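Side-chain contact in cell surface protein (PDB 4GT6), which is of unknown function but, as an extracellular protein built of BspA-type leucine-rich repeats, probably binds other proteins: residues 300-305 and 316-321. Sequence-based numbering, arbitrary orientation.
Sequences TELPES and IDIPEG. With NA (sodium ion), chain R.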
loop_
_atom_site.group_PDB
_atom_site.type_symbol
_atom_site.label_atom_id
_atom_site.label_comp_id
_atom_site.label_asym_id
_atom_site.label_seq_id
_atom_site.Cartn_x
_atom_site.Cartn_y
_atom_site.Cartn_z
ATOM N N THR A 300 14.242 -3.499 -22.569
ATOM C CA THR A 300 13.667 -3.270 -23.901
ATOM C C THR A 300 12.425 -2.376 -23.838
ATOM O O THR A 300 11.801 -2.133 -24.877
ATOM C CB THR A 300 13.337 -4.612 -24.602
ATOM O OG1 THR A 300 12.319 -5.274 -23.847
ATOM C CG2 THR A 300 14.551 -5.525 -24.752
ATOM N N GLU A 301 12.078 -1.869 -22.634
ATOM C CA GLU A 301 10.909 -1.010 -22.470
ATOM C C GLU A 301 11.131 0.009 -21.371
ATOM O O GLU A 301 11.789 -0.301 -20.374
ATOM C CB GLU A 301 9.709 -1.911 -22.118
ATOM C CG GLU A 301 8.412 -1.237 -21.711
ATOM C CD GLU A 301 7.412 -2.256 -21.197
ATOM O OE1 GLU A 301 6.936 -3.075 -22.017
ATOM O OE2 GLU A 301 7.152 -2.278 -19.971
ATOM N N LEU A 302 10.592 1.225 -21.559
ATOM C CA LEU A 302 10.504 2.244 -20.508
ATOM C C LEU A 302 9.040 2.177 -20.049
ATOM O O LEU A 302 8.135 2.431 -20.858
ATOM C CB LEU A 302 10.940 3.642 -20.982
ATOM C CG LEU A 302 12.442 3.815 -21.285
ATOM C CD1 LEU A 302 12.773 5.273 -21.353
ATOM C CD2 LEU A 302 13.326 3.162 -20.227
ATOM N N PRO A 303 8.770 1.654 -18.829
ATOM C CA PRO A 303 7.378 1.397 -18.444
ATOM C C PRO A 303 6.603 2.667 -18.152
ATOM O O PRO A 303 7.174 3.755 -18.081
ATOM C CB PRO A 303 7.526 0.523 -17.199
ATOM C CG PRO A 303 8.801 1.007 -16.575
ATOM C CD PRO A 303 9.708 1.244 -17.761
ATOM N N GLU A 304 5.301 2.521 -17.928
ATOM C CA GLU A 304 4.437 3.642 -17.628
ATOM C C GLU A 304 4.967 4.462 -16.441
ATOM O O GLU A 304 5.421 3.888 -15.449
ATOM C CB GLU A 304 3.032 3.084 -17.332
ATOM C CG GLU A 304 2.017 4.065 -16.785
ATOM C CD GLU A 304 0.738 3.334 -16.431
ATOM O OE1 GLU A 304 0.256 2.549 -17.282
ATOM O OE2 GLU A 304 0.280 3.461 -15.271
ATOM N N SER A 305 4.965 5.811 -16.588
ATOM C CA SER A 305 5.358 6.789 -15.556
ATOM C C SER A 305 6.761 6.544 -14.969
ATOM O O SER A 305 7.024 7.009 -13.857
ATOM C CB SER A 305 4.353 6.770 -14.399
ATOM O OG SER A 305 3.017 7.010 -14.804
ATOM N N ILE A 316 18.844 12.900 -21.312
ATOM C CA ILE A 316 18.737 11.453 -21.126
ATOM C C ILE A 316 18.983 10.758 -22.473
ATOM O O ILE A 316 18.529 11.231 -23.517
ATOM C CB ILE A 316 17.403 11.021 -20.435
ATOM C CG1 ILE A 316 17.428 9.525 -20.010
ATOM C CG2 ILE A 316 16.159 11.372 -21.251
ATOM C CD1 ILE A 316 16.484 9.164 -18.907
ATOM N N ASP A 317 19.744 9.659 -22.433
ATOM C CA ASP A 317 20.072 8.853 -23.604
ATOM C C ASP A 317 19.364 7.515 -23.462
ATOM O O ASP A 317 19.699 6.738 -22.570
ATOM C CB ASP A 317 21.589 8.680 -23.731
ATOM C CG ASP A 317 22.282 9.974 -24.108
ATOM O OD1 ASP A 317 22.559 10.786 -23.201
ATOM O OD2 ASP A 317 22.485 10.205 -25.310
ATOM N N ILE A 318 18.339 7.284 -24.283
ATOM C CA ILE A 318 17.562 6.038 -24.236
ATOM C C ILE A 318 18.409 4.966 -24.950
ATOM O O ILE A 318 18.844 5.213 -26.082
ATOM C CB ILE A 318 16.147 6.220 -24.853
ATOM C CG1 ILE A 318 15.301 7.338 -24.158
ATOM C CG2 ILE A 318 15.390 4.910 -24.975
ATOM C CD1 ILE A 318 15.300 7.379 -22.661
ATOM N N PRO A 319 18.698 3.810 -24.298
ATOM C CA PRO A 319 19.590 2.828 -24.927
ATOM C C PRO A 319 18.992 2.137 -26.149
ATOM O O PRO A 319 17.784 1.906 -26.211
ATOM C CB PRO A 319 19.853 1.805 -23.803
ATOM C CG PRO A 319 18.694 1.911 -22.904
ATOM C CD PRO A 319 18.280 3.374 -22.948
ATOM N N GLU A 320 19.864 1.766 -27.089
ATOM C CA GLU A 320 19.532 0.961 -28.266
ATOM C C GLU A 320 18.863 -0.326 -27.770
ATOM O O GLU A 320 19.323 -0.887 -26.775
ATOM C CB GLU A 320 20.837 0.635 -29.031
ATOM C CG GLU A 320 20.604 -0.034 -30.375
ATOM C CD GLU A 320 19.732 0.790 -31.301
ATOM O OE1 GLU A 320 20.086 1.967 -31.538
ATOM O OE2 GLU A 320 18.658 0.295 -31.712
ATOM N N GLY A 321 17.771 -0.754 -28.396
ATOM C CA GLY A 321 17.084 -1.950 -27.909
ATOM C C GLY A 321 15.778 -1.660 -27.188
ATOM O O GLY A 321 14.943 -2.553 -27.051
HETATM NA NA NA R . 19.894 -2.504 -25.148
HETATM O O HOH W 1 17.875 -3.870 -25.268
HETATM O O HOH W 2 20.886 -3.809 -26.970
HETATM O O HOH W 3 18.783 -1.477 -23.197
HETATM O O HOH W 4 21.850 -1.075 -25.145
#
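Inside the curved solenoid of BspA-type leucine-rich repeats, Leu302 on the short strand 301-302 meets Ile318, just past strand 315-317, across the hydrophobic core. Methyl reaches methyl: Leu302 CD1 lies 3.5 Å from Ile318 CD1, and the two side chains run at a slant to each other. In Ile318, CG1 stands beside the backbone N and anti to the carbonyl carbon, and the branch then folds at its second torsion (chi2 -45°), which brings CD1 to the leucine methyl. Leu302 likewise carries CG beside its backbone N, directing one methyl to its partner. No hydrogen bond joins the two segments, and a second touch lies nearer the surface. There the carbonyl of Gly321 faces the backbone of Thr300, with Thr300 CA 3.5 Å from Gly321 O in a bent CA-H...O contact (135° at the hydrogen). The threonine side chain lies alongside the same oxygen in van der Waals contact, Thr300 CB standing 3.6 Å from Gly321 O with the methyl CG2 slightly farther off. Gly321 has a positive phi (106°), a conformation natural to glycine, and its lack of a side chain leaves the sodium site close beside it. Glu320 O binds the sodium ion at 2.4 Å; Ser297 O and four waters complete the ligands, so the metal bridges two backbone carbonyls beside Gly321 while the Glu320 carboxylate takes no part in binding it. Next along the solenoid, strand 301-302 pairs in parallel with strand 324-325, and Thr300 O accepts a hydrogen bond from Thr323 OG1. Strand 315-317 pairs in parallel with strand 338-341, which in turn pairs with 361-364; Ile318 also packs on Ile339, and Asp317 forms a salt bridge with Arg338.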